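Racemase (Pseudovibrio sp. JE062, PDB 3MKC) belongs to the mandelate racemase/muconate lactonizing enzyme group of the enolase superfamily. Local coordinates at residues A157-K169 against Y193-T206. Numbering follows the deposited sequence.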
loop_
_atom_site.group_PDB
_atom_site.type_symbol
_atom_site.label_atom_id
_atom_site.label_comp_id
_atom_site.label_asym_id
_atom_site.label_seq_id
_atom_site.Cartn_x
_atom_site.Cartn_y
_atom_site.Cartn_z
ATOM N N ALA A 157 20.255 5.590 -16.528
ATOM C CA ALA A 157 19.082 4.967 -15.939
ATOM C C ALA A 157 19.072 3.470 -16.234
ATOM O O ALA A 157 18.859 2.649 -15.343
ATOM C CB ALA A 157 17.820 5.618 -16.487
ATOM N N ILE A 158 19.310 3.125 -17.495
ATOM C CA ILE A 158 19.317 1.734 -17.920
ATOM C C ILE A 158 20.375 0.918 -17.188
ATOM O O ILE A 158 20.068 -0.115 -16.592
ATOM C CB ILE A 158 19.549 1.637 -19.442
ATOM C CG1 ILE A 158 18.356 2.261 -20.174
ATOM C CG2 ILE A 158 19.755 0.188 -19.855
ATOM C CD1 ILE A 158 18.512 2.329 -21.678
ATOM N N LYS A 159 21.619 1.382 -17.231
ATOM C CA LYS A 159 22.714 0.684 -16.571
ATOM C C LYS A 159 22.362 0.429 -15.114
ATOM O O LYS A 159 22.604 -0.658 -14.590
ATOM C CB LYS A 159 23.999 1.506 -16.669
ATOM N N GLY A 160 21.779 1.435 -14.466
ATOM C CA GLY A 160 21.400 1.297 -13.070
ATOM C C GLY A 160 20.350 0.231 -12.808
ATOM O O GLY A 160 20.385 -0.458 -11.783
ATOM N N TYR A 161 19.400 0.090 -13.724
ATOM C CA TYR A 161 18.348 -0.902 -13.560
ATOM C C TYR A 161 18.817 -2.324 -13.860
ATOM O O TYR A 161 18.409 -3.274 -13.192
ATOM C CB TYR A 161 17.157 -0.555 -14.461
ATOM C CG TYR A 161 16.025 0.132 -13.736
ATOM C CD1 TYR A 161 15.201 -0.576 -12.858
ATOM C CD2 TYR A 161 15.791 1.495 -13.902
ATOM C CE1 TYR A 161 14.172 0.059 -12.159
ATOM C CE2 TYR A 161 14.766 2.141 -13.211
ATOM C CZ TYR A 161 13.964 1.415 -12.340
ATOM O OH TYR A 161 12.963 2.056 -11.642
ATOM N N ALA A 162 19.684 -2.460 -14.858
ATOM C CA ALA A 162 20.190 -3.765 -15.280
ATOM C C ALA A 162 20.491 -4.769 -14.167
ATOM O O ALA A 162 19.930 -5.866 -14.151
ATOM C CB ALA A 162 21.423 -3.581 -16.174
ATOM N N PRO A 163 21.379 -4.418 -13.222
ATOM C CA PRO A 163 21.692 -5.361 -12.146
ATOM C C PRO A 163 20.505 -5.706 -11.252
ATOM O O PRO A 163 20.432 -6.811 -10.710
ATOM C CB PRO A 163 22.825 -4.661 -11.392
ATOM C CG PRO A 163 22.518 -3.222 -11.592
ATOM C CD PRO A 163 22.135 -3.165 -13.052
ATOM N N LEU A 164 19.581 -4.762 -11.094
ATOM C CA LEU A 164 18.399 -5.009 -10.275
ATOM C C LEU A 164 17.507 -6.010 -10.992
ATOM O O LEU A 164 16.968 -6.929 -10.377
ATOM C CB LEU A 164 17.629 -3.708 -10.025
ATOM C CG LEU A 164 18.320 -2.672 -9.134
ATOM C CD1 LEU A 164 17.464 -1.422 -9.016
ATOM C CD2 LEU A 164 18.567 -3.272 -7.763
ATOM N N LEU A 165 17.360 -5.833 -12.301
ATOM C CA LEU A 165 16.535 -6.732 -13.097
ATOM C C LEU A 165 17.144 -8.135 -13.151
ATOM O O LEU A 165 16.427 -9.135 -13.049
ATOM C CB LEU A 165 16.367 -6.172 -14.519
ATOM C CG LEU A 165 15.641 -4.826 -14.637
ATOM C CD1 LEU A 165 15.612 -4.378 -16.096
ATOM C CD2 LEU A 165 14.224 -4.961 -14.099
ATOM N N GLU A 166 18.465 -8.212 -13.304
ATOM C CA GLU A 166 19.129 -9.511 -13.361
ATOM C C GLU A 166 18.976 -10.235 -12.023
ATOM O O GLU A 166 18.763 -11.448 -11.987
ATOM C CB GLU A 166 20.618 -9.346 -13.699
ATOM C CG GLU A 166 20.902 -8.726 -15.068
ATOM C CD GLU A 166 20.520 -9.625 -16.235
ATOM O OE1 GLU A 166 19.931 -10.706 -16.007
ATOM O OE2 GLU A 166 20.808 -9.241 -17.390
ATOM N N LYS A 167 19.077 -9.487 -10.928
ATOM C CA LYS A 167 18.947 -10.066 -9.595
ATOM C C LYS A 167 17.539 -10.604 -9.377
ATOM O O LYS A 167 17.358 -11.657 -8.771
ATOM C CB LYS A 167 19.271 -9.024 -8.518
ATOM C CG LYS A 167 19.289 -9.594 -7.101
ATOM C CD LYS A 167 19.758 -8.560 -6.092
ATOM C CE LYS A 167 19.822 -9.143 -4.694
ATOM N NZ LYS A 167 20.357 -8.163 -3.704
ATOM N N ALA A 168 16.541 -9.876 -9.874
ATOM C CA ALA A 168 15.152 -10.303 -9.726
ATOM C C ALA A 168 14.962 -11.649 -10.406
ATOM O O ALA A 168 14.287 -12.526 -9.876
ATOM C CB ALA A 168 14.206 -9.267 -10.338
ATOM N N LYS A 169 15.562 -11.813 -11.582
ATOM C CA LYS A 169 15.449 -13.068 -12.314
ATOM C C LYS A 169 16.168 -14.180 -11.561
ATOM O O LYS A 169 15.715 -15.328 -11.539
ATOM C CB LYS A 169 16.040 -12.918 -13.716
ATOM C CG LYS A 169 15.430 -11.766 -14.497
ATOM C CD LYS A 169 15.508 -11.972 -16.001
ATOM C CE LYS A 169 16.931 -12.016 -16.514
ATOM N NZ LYS A 169 16.949 -12.172 -17.995
ATOM N N TYR A 193 11.784 3.913 -25.987
ATOM C CA TYR A 193 13.082 3.279 -26.191
ATOM C C TYR A 193 13.534 2.667 -24.874
ATOM O O TYR A 193 13.935 1.503 -24.807
ATOM C CB TYR A 193 14.106 4.324 -26.652
ATOM C CG TYR A 193 15.535 3.838 -26.575
ATOM C CD1 TYR A 193 16.013 2.884 -27.471
ATOM C CD2 TYR A 193 16.391 4.296 -25.577
ATOM C CE1 TYR A 193 17.314 2.394 -27.373
ATOM C CE2 TYR A 193 17.696 3.811 -25.467
ATOM C CZ TYR A 193 18.145 2.861 -26.369
ATOM O OH TYR A 193 19.424 2.367 -26.263
ATOM N N TYR A 194 13.451 3.479 -23.828
ATOM C CA TYR A 194 13.826 3.098 -22.474
ATOM C C TYR A 194 13.157 1.800 -22.030
ATOM O O TYR A 194 13.821 0.847 -21.618
ATOM C CB TYR A 194 13.433 4.240 -21.537
ATOM C CG TYR A 194 13.614 3.997 -20.061
ATOM C CD1 TYR A 194 14.876 3.805 -19.513
ATOM C CD2 TYR A 194 12.518 4.030 -19.198
ATOM C CE1 TYR A 194 15.046 3.660 -18.137
ATOM C CE2 TYR A 194 12.678 3.888 -17.828
ATOM C CZ TYR A 194 13.941 3.705 -17.303
ATOM O OH TYR A 194 14.096 3.580 -15.944
ATOM N N LEU A 195 11.833 1.770 -22.111
ATOM C CA LEU A 195 11.083 0.601 -21.699
ATOM C C LEU A 195 11.406 -0.600 -22.569
ATOM O O LEU A 195 11.357 -1.732 -22.112
ATOM C CB LEU A 195 9.586 0.911 -21.734
ATOM C CG LEU A 195 9.174 2.051 -20.793
ATOM C CD1 LEU A 195 7.671 2.292 -20.898
ATOM C CD2 LEU A 195 9.549 1.700 -19.359
ATOM N N ARG A 196 11.743 -0.355 -23.830
ATOM C CA ARG A 196 12.082 -1.453 -24.718
ATOM C C ARG A 196 13.406 -2.068 -24.288
ATOM O O ARG A 196 13.592 -3.287 -24.360
ATOM C CB ARG A 196 12.173 -0.961 -26.162
ATOM C CG ARG A 196 10.821 -0.789 -26.818
ATOM C CD ARG A 196 10.923 -0.143 -28.190
ATOM N NE ARG A 196 9.619 -0.122 -28.840
ATOM C CZ ARG A 196 8.937 -1.220 -29.143
ATOM N NH1 ARG A 196 9.446 -2.411 -28.858
ATOM N NH2 ARG A 196 7.741 -1.133 -29.711
ATOM N N GLU A 197 14.325 -1.224 -23.830
ATOM C CA GLU A 197 15.630 -1.710 -23.396
ATOM C C GLU A 197 15.519 -2.484 -22.093
ATOM O O GLU A 197 16.156 -3.522 -21.926
ATOM C CB GLU A 197 16.613 -0.547 -23.229
ATOM C CG GLU A 197 16.916 0.168 -24.530
ATOM C CD GLU A 197 17.449 -0.771 -25.597
ATOM O OE1 GLU A 197 18.560 -1.312 -25.415
ATOM O OE2 GLU A 197 16.751 -0.973 -26.616
ATOM N N LEU A 198 14.702 -1.983 -21.172
ATOM C CA LEU A 198 14.529 -2.653 -19.890
ATOM C C LEU A 198 13.838 -3.992 -20.075
ATOM O O LEU A 198 14.188 -4.975 -19.418
ATOM C CB LEU A 198 13.725 -1.770 -18.934
ATOM C CG LEU A 198 14.390 -0.452 -18.538
ATOM C CD1 LEU A 198 13.548 0.258 -17.489
ATOM C CD2 LEU A 198 15.782 -0.729 -17.985
ATOM N N ARG A 199 12.849 -4.033 -20.964
ATOM C CA ARG A 199 12.136 -5.271 -21.232
ATOM C C ARG A 199 13.092 -6.249 -21.911
ATOM O O ARG A 199 13.011 -7.459 -21.702
ATOM C CB ARG A 199 10.930 -5.011 -22.137
ATOM C CG ARG A 199 10.264 -6.279 -22.660
ATOM C CD ARG A 199 9.848 -7.197 -21.520
ATOM N NE ARG A 199 8.404 -7.214 -21.316
ATOM C CZ ARG A 199 7.792 -7.932 -20.382
ATOM N NH1 ARG A 199 8.498 -8.693 -19.556
ATOM N NH2 ARG A 199 6.469 -7.900 -20.280
ATOM N N GLY A 200 13.995 -5.711 -22.725
ATOM C CA GLY A 200 14.959 -6.553 -23.413
ATOM C C GLY A 200 15.866 -7.241 -22.413
ATOM O O GLY A 200 16.197 -8.414 -22.563
ATOM N N ILE A 201 16.263 -6.498 -21.384
ATOM C CA ILE A 201 17.126 -7.014 -20.326
ATOM C C ILE A 201 16.381 -8.028 -19.465
ATOM O O ILE A 201 16.867 -9.128 -19.216
ATOM C CB ILE A 201 17.608 -5.875 -19.395
ATOM C CG1 ILE A 201 18.456 -4.881 -20.181
ATOM C CG2 ILE A 201 18.375 -6.453 -18.207
ATOM C CD1 ILE A 201 18.877 -3.666 -19.374
ATOM N N LEU A 202 15.191 -7.641 -19.019
ATOM C CA LEU A 202 14.371 -8.480 -18.157
ATOM C C LEU A 202 13.872 -9.772 -18.793
ATOM O O LEU A 202 13.824 -10.816 -18.142
ATOM C CB LEU A 202 13.169 -7.676 -17.651
ATOM C CG LEU A 202 12.225 -8.424 -16.708
ATOM C CD1 LEU A 202 12.976 -8.809 -15.440
ATOM C CD2 LEU A 202 11.018 -7.550 -16.381
ATOM N N GLY A 203 13.501 -9.708 -20.065
ATOM C CA GLY A 203 12.980 -10.890 -20.722
ATOM C C GLY A 203 11.470 -10.834 -20.600
ATOM O O GLY A 203 10.940 -10.016 -19.852
ATOM N N HIS A 204 10.773 -11.698 -21.326
ATOM C CA HIS A 204 9.317 -11.704 -21.298
ATOM C C HIS A 204 8.709 -12.685 -20.304
ATOM O O HIS A 204 7.493 -12.690 -20.099
ATOM C CB HIS A 204 8.776 -11.980 -22.704
ATOM C CG HIS A 204 8.764 -10.773 -23.591
ATOM N ND1 HIS A 204 7.625 -10.026 -23.813
ATOM C CD2 HIS A 204 9.749 -10.176 -24.302
ATOM C CE1 HIS A 204 7.911 -9.023 -24.625
ATOM N NE2 HIS A 204 9.194 -9.091 -24.936
ATOM N N ASP A 205 9.552 -13.503 -19.678
ATOM C CA ASP A 205 9.082 -14.479 -18.703
ATOM C C ASP A 205 8.598 -13.817 -17.422
ATOM O O ASP A 205 7.731 -14.343 -16.733
ATOM C CB ASP A 205 10.196 -15.469 -18.363
ATOM C CG ASP A 205 10.259 -16.629 -19.329
ATOM O OD1 ASP A 205 9.575 -16.579 -20.376
ATOM O OD2 ASP A 205 10.999 -17.594 -19.039
ATOM N N THR A 206 9.166 -12.661 -17.112
ATOM C CA THR A 206 8.808 -11.927 -15.907
ATOM C C THR A 206 7.888 -10.760 -16.257
ATOM O O THR A 206 8.179 -9.995 -17.163
ATOM C CB THR A 206 10.071 -11.364 -15.229
ATOM O OG1 THR A 206 11.026 -12.418 -15.055
ATOM C CG2 THR A 206 9.735 -10.770 -13.873
#
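Ile158, Ala162 and Leu165 face Leu198, Ile201 and Leu202 where helix 157-169 packs beside helix 193-202, running the same way at a crossing angle of -32° with 9.6 Å between axes. Two isoleucines act as knobs in the seam. Ile158 fits among Tyr193, Tyr194, Glu197 and Ile201: its CG1 meets the edge of the Tyr194 ring, and its CD1 lies 3.8 Å from Glu197 CB. In return Ile201 enters a hole formed by Ile158, Ala162, Leu165 and Glu166. Its chi1 of -63° sets CG2 anti to the backbone N, against Leu165 CD1 at 4.0 Å, while Ile201 CD1 lies against Ala162 CB, a side chain small enough for close approach. Leu165 CD2 also meets Leu202 CD1 at 4.3 Å. On the barrel side, Leu198 CD2 lies 3.8 Å from Tyr161 CB. Tyr194 crosses Tyr161 at about a right angle, its OH 3.2 Å from Tyr161 CE2; Tyr161 OH pairs with Cys179 N and Leu144 O, Tyr194 OH with Cys179 O. Lys169 bends at chi3 (-64°), its long, flexible chain carrying the N-H donor NZ to 3.3 Å from Ile201 O, in that carbonyl's plane, with a weak second bond to Leu202 O. Gly203, whose positive phi suits glycine, leads towards strand 207-211. Leu198 on Val178 and Leu202 on Val176 join this seam to strand 175-179, as for neighbouring outer helices of a TIM-type β/α barrel, the enolase C-terminal domain fold.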